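Local structure of YHR177W (Saccharomyces cerevisiae, 4M8B) at residues Glu16-Leu21 with Arg158-Pro163; Val26-Leu31 with His166-Ser171; Glu85-Gly90 with Lys112-Gly117. The protein probably acts as a transcription factor that binds DNA through its WOPR domain, the part of the longer protein present here. One frame throughout, in Å; residues are numbered along the deposited sequence.

Interaction 1 (Glu16-Leu21 with Arg158-Pro163); sequences EQDLAL and RPSENP
Asp18 and Arg158 belong to a salt-bridge network that joins the first turns of helix 16-28 to the short 3-10 turn at Pro159-Ser160 in this WOPR domain. The two carboxylate oxygens of Asp18 divide the work. Asp18 OD2 receives Arg158 NE at 2.8 Å through its syn lone pair, with a weak bond from NH2 of the same guanidinium. The Arg158 chain bends at chi3 (46°), which sets NE facing the acid; the carboxylate comes to the guanidinium edge with the two planes 90° apart. Asp14 N also donates to OD2, and Asp15 OD1 makes a further salt bridge to Arg158 NH2. Arg158 NH1 lies near Glu161 OE2, but that oxygen is well out of the guanidinium plane, an attraction of charges only. A carboxylate suits this mostly buried place because it can accept several donors at once. Leu21 CD1 packs on the Pro159-Ser160 backbone, 3.4 Å from Ser160 CA, and on Pro159 CB at 4.2 Å. Serine contributes a short hydroxyl: OG lies between the backbone N and the carbonyl carbon (chi1 60°) and returns to the oxygen its own N-H uses. Asp18 OD1 is thus gripped twice, by Ser160 N at 2.9 Å and by Ser160 OG at 2.6 Å.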
loop_
_atom_site.group_PDB
_atom_site.type_symbol
_atom_site.label_atom_id
_atom_site.label_comp_id
_atom_site.label_asym_id
_atom_site.label_seq_id
_atom_site.Cartn_x
_atom_site.Cartn_y
_atom_site.Cartn_z
ATOM N N GLU C 16 4.151 8.187 8.486
ATOM C CA GLU C 16 4.117 7.138 9.502
ATOM C C GLU C 16 2.921 7.261 10.446
ATOM O O GLU C 16 2.494 6.274 11.045
ATOM C CB GLU C 16 5.428 7.107 10.296
ATOM C CG GLU C 16 6.667 6.868 9.443
ATOM C CD GLU C 16 7.935 6.715 10.266
ATOM O OE1 GLU C 16 7.844 6.306 11.444
ATOM O OE2 GLU C 16 9.027 7.003 9.730
ATOM N N GLN C 17 2.384 8.469 10.578
ATOM C CA GLN C 17 1.220 8.672 11.429
ATOM C C GLN C 17 -0.005 8.002 10.813
ATOM O O GLN C 17 -0.827 7.419 11.518
ATOM C CB GLN C 17 0.966 10.161 11.671
ATOM C CG GLN C 17 -0.161 10.440 12.656
ATOM C CD GLN C 17 0.031 9.732 13.990
ATOM O OE1 GLN C 17 1.147 9.350 14.350
ATOM N NE2 GLN C 17 -1.062 9.551 14.728
ATOM N N ASP C 18 -0.111 8.084 9.491
ATOM C CA ASP C 18 -1.170 7.393 8.768
ATOM C C ASP C 18 -1.033 5.875 8.914
ATOM O O ASP C 18 -2.015 5.181 9.173
ATOM C CB ASP C 18 -1.167 7.798 7.290
ATOM C CG ASP C 18 -1.683 9.213 7.070
ATOM O OD1 ASP C 18 -2.565 9.650 7.838
ATOM O OD2 ASP C 18 -1.214 9.885 6.126
ATOM N N LEU C 19 0.189 5.372 8.761
ATOM C CA LEU C 19 0.468 3.946 8.924
ATOM C C LEU C 19 0.108 3.451 10.316
ATOM O O LEU C 19 -0.496 2.389 10.471
ATOM C CB LEU C 19 1.948 3.656 8.678
ATOM C CG LEU C 19 2.443 3.504 7.244
ATOM C CD1 LEU C 19 3.959 3.385 7.230
ATOM C CD2 LEU C 19 1.808 2.282 6.610
ATOM N N ALA C 20 0.490 4.227 11.325
ATOM C CA ALA C 20 0.339 3.814 12.714
ATOM C C ALA C 20 -1.124 3.611 13.078
ATOM O O ALA C 20 -1.473 2.664 13.783
ATOM C CB ALA C 20 0.980 4.829 13.636
ATOM N N LEU C 21 -1.976 4.499 12.581
ATOM C CA LEU C 21 -3.407 4.417 12.844
ATOM C C LEU C 21 -4.019 3.155 12.231
ATOM O O LEU C 21 -4.800 2.460 12.881
ATOM C CB LEU C 21 -4.113 5.676 12.334
ATOM C CG LEU C 21 -3.768 6.956 13.105
ATOM C CD1 LEU C 21 -4.218 8.202 12.353
ATOM C CD2 LEU C 21 -4.394 6.918 14.488
ATOM N N ARG C 158 -6.724 10.922 4.293
ATOM C CA ARG C 158 -5.698 10.319 5.126
ATOM C C ARG C 158 -6.327 9.869 6.438
ATOM O O ARG C 158 -7.211 10.544 6.964
ATOM C CB ARG C 158 -4.580 11.322 5.400
ATOM C CG ARG C 158 -3.931 11.886 4.150
ATOM C CD ARG C 158 -2.892 12.930 4.508
ATOM N NE ARG C 158 -2.021 12.473 5.588
ATOM C CZ ARG C 158 -1.138 13.242 6.214
ATOM N NH1 ARG C 158 -1.001 14.515 5.871
ATOM N NH2 ARG C 158 -0.393 12.736 7.188
ATOM N N PRO C 159 -5.886 8.715 6.961
ATOM C CA PRO C 159 -6.374 8.235 8.257
ATOM C C PRO C 159 -6.184 9.281 9.357
ATOM O O PRO C 159 -7.070 9.450 10.192
ATOM C CB PRO C 159 -5.497 7.008 8.527
ATOM C CG PRO C 159 -5.120 6.516 7.164
ATOM C CD PRO C 159 -4.975 7.750 6.316
ATOM N N SER C 160 -5.052 9.977 9.342
ATOM C CA SER C 160 -4.736 10.966 10.373
ATOM C C SER C 160 -5.607 12.220 10.300
ATOM O O SER C 160 -5.594 13.042 11.214
ATOM C CB SER C 160 -3.253 11.347 10.324
ATOM O OG SER C 160 -2.907 11.903 9.069
ATOM N N GLU C 161 -6.359 12.365 9.214
ATOM C CA GLU C 161 -7.299 13.473 9.068
ATOM C C GLU C 161 -8.723 12.940 8.974
ATOM O O GLU C 161 -9.619 13.604 8.453
ATOM C CB GLU C 161 -6.959 14.308 7.831
ATOM C CG GLU C 161 -5.555 14.891 7.852
ATOM C CD GLU C 161 -5.225 15.678 6.596
ATOM O OE1 GLU C 161 -6.120 15.838 5.738
ATOM O OE2 GLU C 161 -4.070 16.137 6.466
ATOM N N ASN C 162 -8.917 11.729 9.485
ATOM C CA ASN C 162 -10.204 11.049 9.431
ATOM C C ASN C 162 -10.628 10.632 10.830
ATOM O O ASN C 162 -10.048 9.711 11.411
ATOM C CB ASN C 162 -10.115 9.825 8.509
ATOM C CG ASN C 162 -11.467 9.161 8.261
ATOM O OD1 ASN C 162 -12.385 9.245 9.079
ATOM N ND2 ASN C 162 -11.583 8.480 7.127
ATOM N N PRO C 163 -11.641 11.317 11.378
ATOM C CA PRO C 163 -12.175 11.074 12.722
ATOM C C PRO C 163 -12.397 9.594 13.032
ATOM O O PRO C 163 -12.327 9.211 14.200
ATOM C CB PRO C 163 -13.517 11.826 12.716
ATOM C CG PRO C 163 -13.620 12.516 11.359
ATOM C CD PRO C 163 -12.259 12.496 10.751
#

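Interaction 2 (Val26-Leu31 with His166-Ser171); sequences VFNGNL and HKFRPS
Lys167 NZ is held twice by Phe164, through a hydrogen bond to its carbonyl O and a cation-pi contact with its ring, while Lys167 CE passes Asn30 ND2 at 4.0 Å. With the ammonium kept on its own loop in this way, the meeting with residues 26-31 rests on van der Waals packing around one ring, that of Phe168, whose CG stands anti to the carbonyl carbon and beside the backbone N (chi1 -59°). Asn30 meets the outer end of the ring: its CB, placed obliquely, is 3.3 Å from Phe168 CZ, and its CG sits in the ring plane at the edge, 3.4 Å from Phe168 CE1, the amide plane turned 69° from the ring. Asn28 ND2 comes to another part of the edge, 4.1 Å from Phe168 CD1, and its OD1 is bonded to Gln24 one turn back. Leu31 CD2 meets Phe168 CE2 obliquely at 4.2 Å, and the buried leucine also packs on Phe164 and Phe165. Phenylalanine suits the place because a large flat ring offers carbon to two amides and a leucine methyl at once; the asparagines remain at the surface. Between them Gly29 takes a positive phi (105°), where a CB would be jammed against the preceding carbonyl O, as is typical of the glycine that ends a helix, here 16-28.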
loop_
_atom_site.group_PDB
_atom_site.type_symbol
_atom_site.label_atom_id
_atom_site.label_comp_id
_atom_site.label_asym_id
_atom_site.label_seq_id
_atom_site.Cartn_x
_atom_site.Cartn_y
_atom_site.Cartn_z
ATOM N N VAL C 26 -5.877 -2.380 13.182
ATOM C CA VAL C 26 -5.842 -3.807 12.885
ATOM C C VAL C 26 -5.535 -4.620 14.142
ATOM O O VAL C 26 -6.136 -5.669 14.373
ATOM C CB VAL C 26 -4.809 -4.135 11.787
ATOM C CG1 VAL C 26 -4.615 -5.629 11.674
ATOM C CG2 VAL C 26 -5.247 -3.553 10.451
ATOM N N PHE C 27 -4.597 -4.130 14.948
ATOM C CA PHE C 27 -4.242 -4.780 16.206
ATOM C C PHE C 27 -5.440 -4.851 17.155
ATOM O O PHE C 27 -5.622 -5.838 17.865
ATOM C CB PHE C 27 -3.082 -4.046 16.890
ATOM C CG PHE C 27 -1.794 -4.065 16.108
ATOM C CD1 PHE C 27 -1.617 -4.933 15.043
ATOM C CD2 PHE C 27 -0.754 -3.213 16.449
ATOM C CE1 PHE C 27 -0.423 -4.950 14.326
ATOM C CE2 PHE C 27 0.437 -3.223 15.738
ATOM C CZ PHE C 27 0.602 -4.092 14.676
ATOM N N ASN C 28 -6.249 -3.795 17.163
ATOM C CA ASN C 28 -7.443 -3.739 18.003
ATOM C C ASN C 28 -8.561 -4.652 17.491
ATOM O O ASN C 28 -9.374 -5.146 18.272
ATOM C CB ASN C 28 -7.948 -2.295 18.130
ATOM C CG ASN C 28 -6.990 -1.401 18.910
ATOM O OD1 ASN C 28 -5.920 -1.834 19.337
ATOM N ND2 ASN C 28 -7.375 -0.141 19.089
ATOM N N GLY C 29 -8.599 -4.868 16.180
ATOM C CA GLY C 29 -9.583 -5.753 15.582
ATOM C C GLY C 29 -10.703 -5.041 14.848
ATOM O O GLY C 29 -11.591 -5.686 14.290
ATOM N N ASN C 30 -10.669 -3.713 14.850
ATOM C CA ASN C 30 -11.678 -2.922 14.152
ATOM C C ASN C 30 -11.502 -3.017 12.646
ATOM O O ASN C 30 -12.474 -3.104 11.897
ATOM C CB ASN C 30 -11.597 -1.457 14.579
ATOM C CG ASN C 30 -11.814 -1.271 16.064
ATOM O OD1 ASN C 30 -10.991 -1.691 16.884
ATOM N ND2 ASN C 30 -12.920 -0.627 16.423
ATOM N N LEU C 31 -10.247 -2.989 12.213
ATOM C CA LEU C 31 -9.907 -3.089 10.803
ATOM C C LEU C 31 -9.488 -4.522 10.496
ATOM O O LEU C 31 -8.551 -5.049 11.100
ATOM C CB LEU C 31 -8.776 -2.119 10.467
ATOM C CG LEU C 31 -9.038 -0.675 10.890
ATOM C CD1 LEU C 31 -7.882 0.231 10.495
ATOM C CD2 LEU C 31 -10.343 -0.191 10.283
ATOM N N HIS C 166 -9.396 8.091 14.821
ATOM C CA HIS C 166 -8.944 8.763 16.041
ATOM C C HIS C 166 -8.761 7.806 17.215
ATOM O O HIS C 166 -7.799 7.923 17.975
ATOM C CB HIS C 166 -9.898 9.898 16.424
ATOM C CG HIS C 166 -9.723 11.139 15.601
ATOM N ND1 HIS C 166 -10.645 12.161 15.590
ATOM C CD2 HIS C 166 -8.725 11.521 14.768
ATOM C CE1 HIS C 166 -10.227 13.121 14.783
ATOM N NE2 HIS C 166 -9.065 12.757 14.271
ATOM N N LYS C 167 -9.682 6.856 17.351
ATOM C CA LYS C 167 -9.620 5.864 18.420
ATOM C C LYS C 167 -8.508 4.842 18.197
ATOM O O LYS C 167 -8.276 3.975 19.038
ATOM C CB LYS C 167 -10.963 5.146 18.553
ATOM C CG LYS C 167 -11.464 4.550 17.250
ATOM C CD LYS C 167 -12.763 3.790 17.442
ATOM C CE LYS C 167 -13.346 3.373 16.104
ATOM N NZ LYS C 167 -13.641 4.556 15.247
ATOM N N PHE C 168 -7.823 4.946 17.063
ATOM C CA PHE C 168 -6.723 4.041 16.748
ATOM C C PHE C 168 -5.381 4.692 17.051
ATOM O O PHE C 168 -4.371 4.378 16.419
ATOM C CB PHE C 168 -6.787 3.610 15.283
ATOM C CG PHE C 168 -8.067 2.921 14.914
ATOM C CD1 PHE C 168 -8.630 1.983 15.763
ATOM C CD2 PHE C 168 -8.716 3.220 13.729
ATOM C CE1 PHE C 168 -9.816 1.346 15.432
ATOM C CE2 PHE C 168 -9.901 2.588 13.392
ATOM C CZ PHE C 168 -10.453 1.650 14.246
ATOM N N ARG C 169 -5.386 5.606 18.018
ATOM C CA ARG C 169 -4.172 6.268 18.479
ATOM C C ARG C 169 -3.105 5.221 18.785
ATOM O O ARG C 169 -3.351 4.285 19.546
ATOM C CB ARG C 169 -4.472 7.100 19.728
ATOM C CG ARG C 169 -3.319 7.965 20.211
ATOM C CD ARG C 169 -3.465 8.267 21.694
ATOM N NE ARG C 169 -3.544 7.034 22.473
ATOM C CZ ARG C 169 -2.489 6.376 22.937
ATOM N NH1 ARG C 169 -1.268 6.836 22.711
ATOM N NH2 ARG C 169 -2.658 5.257 23.629
ATOM N N PRO C 170 -1.918 5.378 18.178
ATOM C CA PRO C 170 -0.836 4.381 18.176
ATOM C C PRO C 170 -0.130 4.220 19.522
ATOM O O PRO C 170 0.210 5.219 20.153
ATOM C CB PRO C 170 0.162 4.946 17.151
ATOM C CG PRO C 170 -0.577 6.028 16.412
ATOM C CD PRO C 170 -1.566 6.568 17.388
ATOM N N SER C 171 0.102 2.979 19.943
ATOM C CA SER C 171 0.921 2.713 21.122
ATOM C C SER C 171 2.355 3.128 20.825
ATOM O O SER C 171 2.778 3.123 19.668
ATOM C CB SER C 171 0.878 1.230 21.490
ATOM O OG SER C 171 1.579 0.448 20.540
#

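Interaction 3 (Glu85-Gly90 with Lys112-Gly117); sequences EYNRLG and KYFYTG
An antiparallel strand pair, the end of strand 80-88 against the start of strand 113-128, forms this outlying part of the domain's curled antiparallel sheet. The nearest atoms of the contact and the bound nucleic acid are about 6 Å apart. Asn87 and Phe114 make its hydrogen-bonded pair: Asn87 N donates to Phe114 O at 2.9 Å and Phe114 N to Asn87 O at 2.8 Å. Further along, Thr116 N donates to Glu85 O at 3.0 Å. Tyr86 with Tyr115 and Arg88 with Tyr113 form the non-hydrogen-bonded pairs, and these four residues share one face of the sheet.

On that face Tyr86, its CG between the backbone N and the carbonyl carbon (chi1 67°), turns a ring edge onto the face of Tyr113 in a T-shaped stack, with centroids 5.6 Å apart and planes at 71°. Arg88 CB approaches Tyr113 CD1 obliquely at 3.5 Å, using the aliphatic root of the arginine and leaving its guanidinium turned 82° from the tyrosine ring. Tyr115 takes Tyr86 CB against its ring, and Arg84 adds a cation-pi partner.

On the other face the Phe114 ring lies over Asn87 N and meets Arg88 O at its edge. Leu89 CD1 touches Phe114 CD1 at 4.0 Å, just past the end of strand 80-88.

At the corner, Thr116 OG1 donates to Glu85 OE1 and accepts from Leu118 N, a double role that a hydroxyl fills well. The Glu85 carboxylate, met from above its plane, belongs to a buried residue that also packs on Phe69 and Trp71.

Backbone bonds set the pairing of the strands, while tyrosine rings pack on one face and the Phe114 ring on the other, and the hydroxyl of Thr116 serves the buried acid.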
loop_
_atom_site.group_PDB
_atom_site.type_symbol
_atom_site.label_atom_id
_atom_site.label_comp_id
_atom_site.label_asym_id
_atom_site.label_seq_id
_atom_site.Cartn_x
_atom_site.Cartn_y
_atom_site.Cartn_z
ATOM N N GLU C 85 1.523 1.423 -12.648
ATOM C CA GLU C 85 0.876 0.538 -13.610
ATOM C C GLU C 85 1.111 1.031 -15.034
ATOM O O GLU C 85 1.054 2.234 -15.300
ATOM C CB GLU C 85 -0.627 0.435 -13.348
ATOM C CG GLU C 85 -1.307 -0.635 -14.193
ATOM C CD GLU C 85 -2.781 -0.367 -14.423
ATOM O OE1 GLU C 85 -3.264 0.712 -14.021
ATOM O OE2 GLU C 85 -3.459 -1.236 -15.012
ATOM N N TYR C 86 1.373 0.098 -15.945
ATOM C CA TYR C 86 1.591 0.435 -17.348
ATOM C C TYR C 86 0.889 -0.540 -18.293
ATOM O O TYR C 86 0.790 -1.734 -18.009
ATOM C CB TYR C 86 3.090 0.491 -17.665
ATOM C CG TYR C 86 3.798 -0.843 -17.578
ATOM C CD1 TYR C 86 3.809 -1.718 -18.655
ATOM C CD2 TYR C 86 4.469 -1.222 -16.426
ATOM C CE1 TYR C 86 4.457 -2.935 -18.581
ATOM C CE2 TYR C 86 5.122 -2.438 -16.346
ATOM C CZ TYR C 86 5.112 -3.290 -17.425
ATOM O OH TYR C 86 5.761 -4.502 -17.350
ATOM N N ASN C 87 0.404 -0.016 -19.416
ATOM C CA ASN C 87 -0.194 -0.836 -20.465
ATOM C C ASN C 87 0.433 -0.535 -21.821
ATOM O O ASN C 87 1.328 0.304 -21.927
ATOM C CB ASN C 87 -1.708 -0.614 -20.534
ATOM C CG ASN C 87 -2.433 -1.153 -19.321
ATOM O OD1 ASN C 87 -1.941 -2.053 -18.640
ATOM N ND2 ASN C 87 -3.614 -0.609 -19.045
ATOM N N ARG C 88 -0.040 -1.221 -22.857
ATOM C CA ARG C 88 0.423 -0.969 -24.217
ATOM C C ARG C 88 -0.644 -0.234 -25.026
ATOM O O ARG C 88 -1.830 -0.296 -24.700
ATOM C CB ARG C 88 0.823 -2.277 -24.900
ATOM C CG ARG C 88 -0.101 -3.444 -24.595
ATOM C CD ARG C 88 0.459 -4.739 -25.159
ATOM N NE ARG C 88 0.650 -4.660 -26.603
ATOM C CZ ARG C 88 1.210 -5.617 -27.336
ATOM N NH1 ARG C 88 1.642 -6.729 -26.758
ATOM N NH2 ARG C 88 1.343 -5.459 -28.646
ATOM N N LEU C 89 -0.216 0.461 -26.076
ATOM C CA LEU C 89 -1.107 1.326 -26.850
ATOM C C LEU C 89 -2.082 0.557 -27.745
ATOM O O LEU C 89 -2.163 -0.670 -27.683
ATOM C CB LEU C 89 -0.294 2.323 -27.683
ATOM C CG LEU C 89 0.436 3.445 -26.936
ATOM C CD1 LEU C 89 -0.548 4.282 -26.135
ATOM C CD2 LEU C 89 1.543 2.903 -26.040
ATOM N N GLY C 90 -2.824 1.291 -28.569
ATOM C CA GLY C 90 -3.820 0.698 -29.446
ATOM C C GLY C 90 -3.243 0.141 -30.734
ATOM O O GLY C 90 -2.631 -0.927 -30.738
ATOM N N LYS C 112 5.751 -0.347 -27.509
ATOM C CA LYS C 112 5.539 0.908 -26.789
ATOM C C LYS C 112 4.493 0.779 -25.680
ATOM O O LYS C 112 3.420 0.208 -25.886
ATOM C CB LYS C 112 5.131 2.024 -27.757
ATOM C CG LYS C 112 6.260 2.973 -28.136
ATOM C CD LYS C 112 5.717 4.243 -28.779
ATOM C CE LYS C 112 6.797 5.305 -28.927
ATOM N NZ LYS C 112 6.236 6.619 -29.355
ATOM N N TYR C 113 4.809 1.326 -24.509
ATOM C CA TYR C 113 3.913 1.261 -23.356
ATOM C C TYR C 113 3.612 2.646 -22.780
ATOM O O TYR C 113 4.197 3.646 -23.197
ATOM C CB TYR C 113 4.509 0.363 -22.269
ATOM C CG TYR C 113 4.727 -1.070 -22.701
ATOM C CD1 TYR C 113 3.663 -1.953 -22.799
ATOM C CD2 TYR C 113 5.999 -1.542 -23.000
ATOM C CE1 TYR C 113 3.856 -3.264 -23.189
ATOM C CE2 TYR C 113 6.201 -2.853 -23.393
ATOM C CZ TYR C 113 5.125 -3.709 -23.485
ATOM O OH TYR C 113 5.316 -5.015 -23.874
ATOM N N PHE C 114 2.691 2.701 -21.822
ATOM C CA PHE C 114 2.342 3.963 -21.174
ATOM C C PHE C 114 1.903 3.756 -19.729
ATOM O O PHE C 114 1.400 2.694 -19.367
ATOM C CB PHE C 114 1.240 4.689 -21.954
ATOM C CG PHE C 114 -0.121 4.060 -21.819
ATOM C CD1 PHE C 114 -0.413 2.860 -22.445
ATOM C CD2 PHE C 114 -1.113 4.679 -21.074
ATOM C CE1 PHE C 114 -1.666 2.283 -22.324
ATOM C CE2 PHE C 114 -2.368 4.106 -20.952
ATOM C CZ PHE C 114 -2.645 2.906 -21.578
ATOM N N TYR C 115 2.098 4.780 -18.905
ATOM C CA TYR C 115 1.671 4.731 -17.514
ATOM C C TYR C 115 0.220 5.184 -17.377
ATOM O O TYR C 115 -0.171 6.224 -17.906
ATOM C CB TYR C 115 2.603 5.567 -16.635
ATOM C CG TYR C 115 4.004 5.001 -16.548
ATOM C CD1 TYR C 115 4.243 3.792 -15.912
ATOM C CD2 TYR C 115 5.084 5.670 -17.103
ATOM C CE1 TYR C 115 5.517 3.264 -15.832
ATOM C CE2 TYR C 115 6.366 5.147 -17.023
ATOM C CZ TYR C 115 6.574 3.945 -16.386
ATOM O OH TYR C 115 7.840 3.414 -16.301
ATOM N N THR C 116 -0.575 4.390 -16.667
ATOM C CA THR C 116 -2.013 4.622 -16.565
ATOM C C THR C 116 -2.367 5.718 -15.563
ATOM O O THR C 116 -3.371 6.411 -15.719
ATOM C CB THR C 116 -2.757 3.332 -16.184
ATOM O OG1 THR C 116 -2.378 2.935 -14.861
ATOM C CG2 THR C 116 -2.413 2.215 -17.161
ATOM N N GLY C 117 -1.543 5.868 -14.534
ATOM C CA GLY C 117 -1.809 6.840 -13.492
ATOM C C GLY C 117 -2.105 6.160 -12.169
ATOM O O GLY C 117 -1.987 6.770 -11.106
#

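From the N terminus, helix 16-28 and the turn after it supply the first side of two contacts: residues 16-21 meet 158-163 (interaction 1), and residues 26-31 meet 166-171 (interaction 2). Each closes a loop of well over a hundred residues, and the two loops cross because their segments alternate. Together they join both ends of the helix to the loop between helices 148-153 and 172-179. They also touch, Ala20 CB meeting Pro170 CG. Within both loops the chain builds most of the sheet, where interaction 3 closes a much shorter loop between strands 80-88 and 113-128. Its centre lies about 32 Å from that of interaction 1, on the opposite side of the chain's centre.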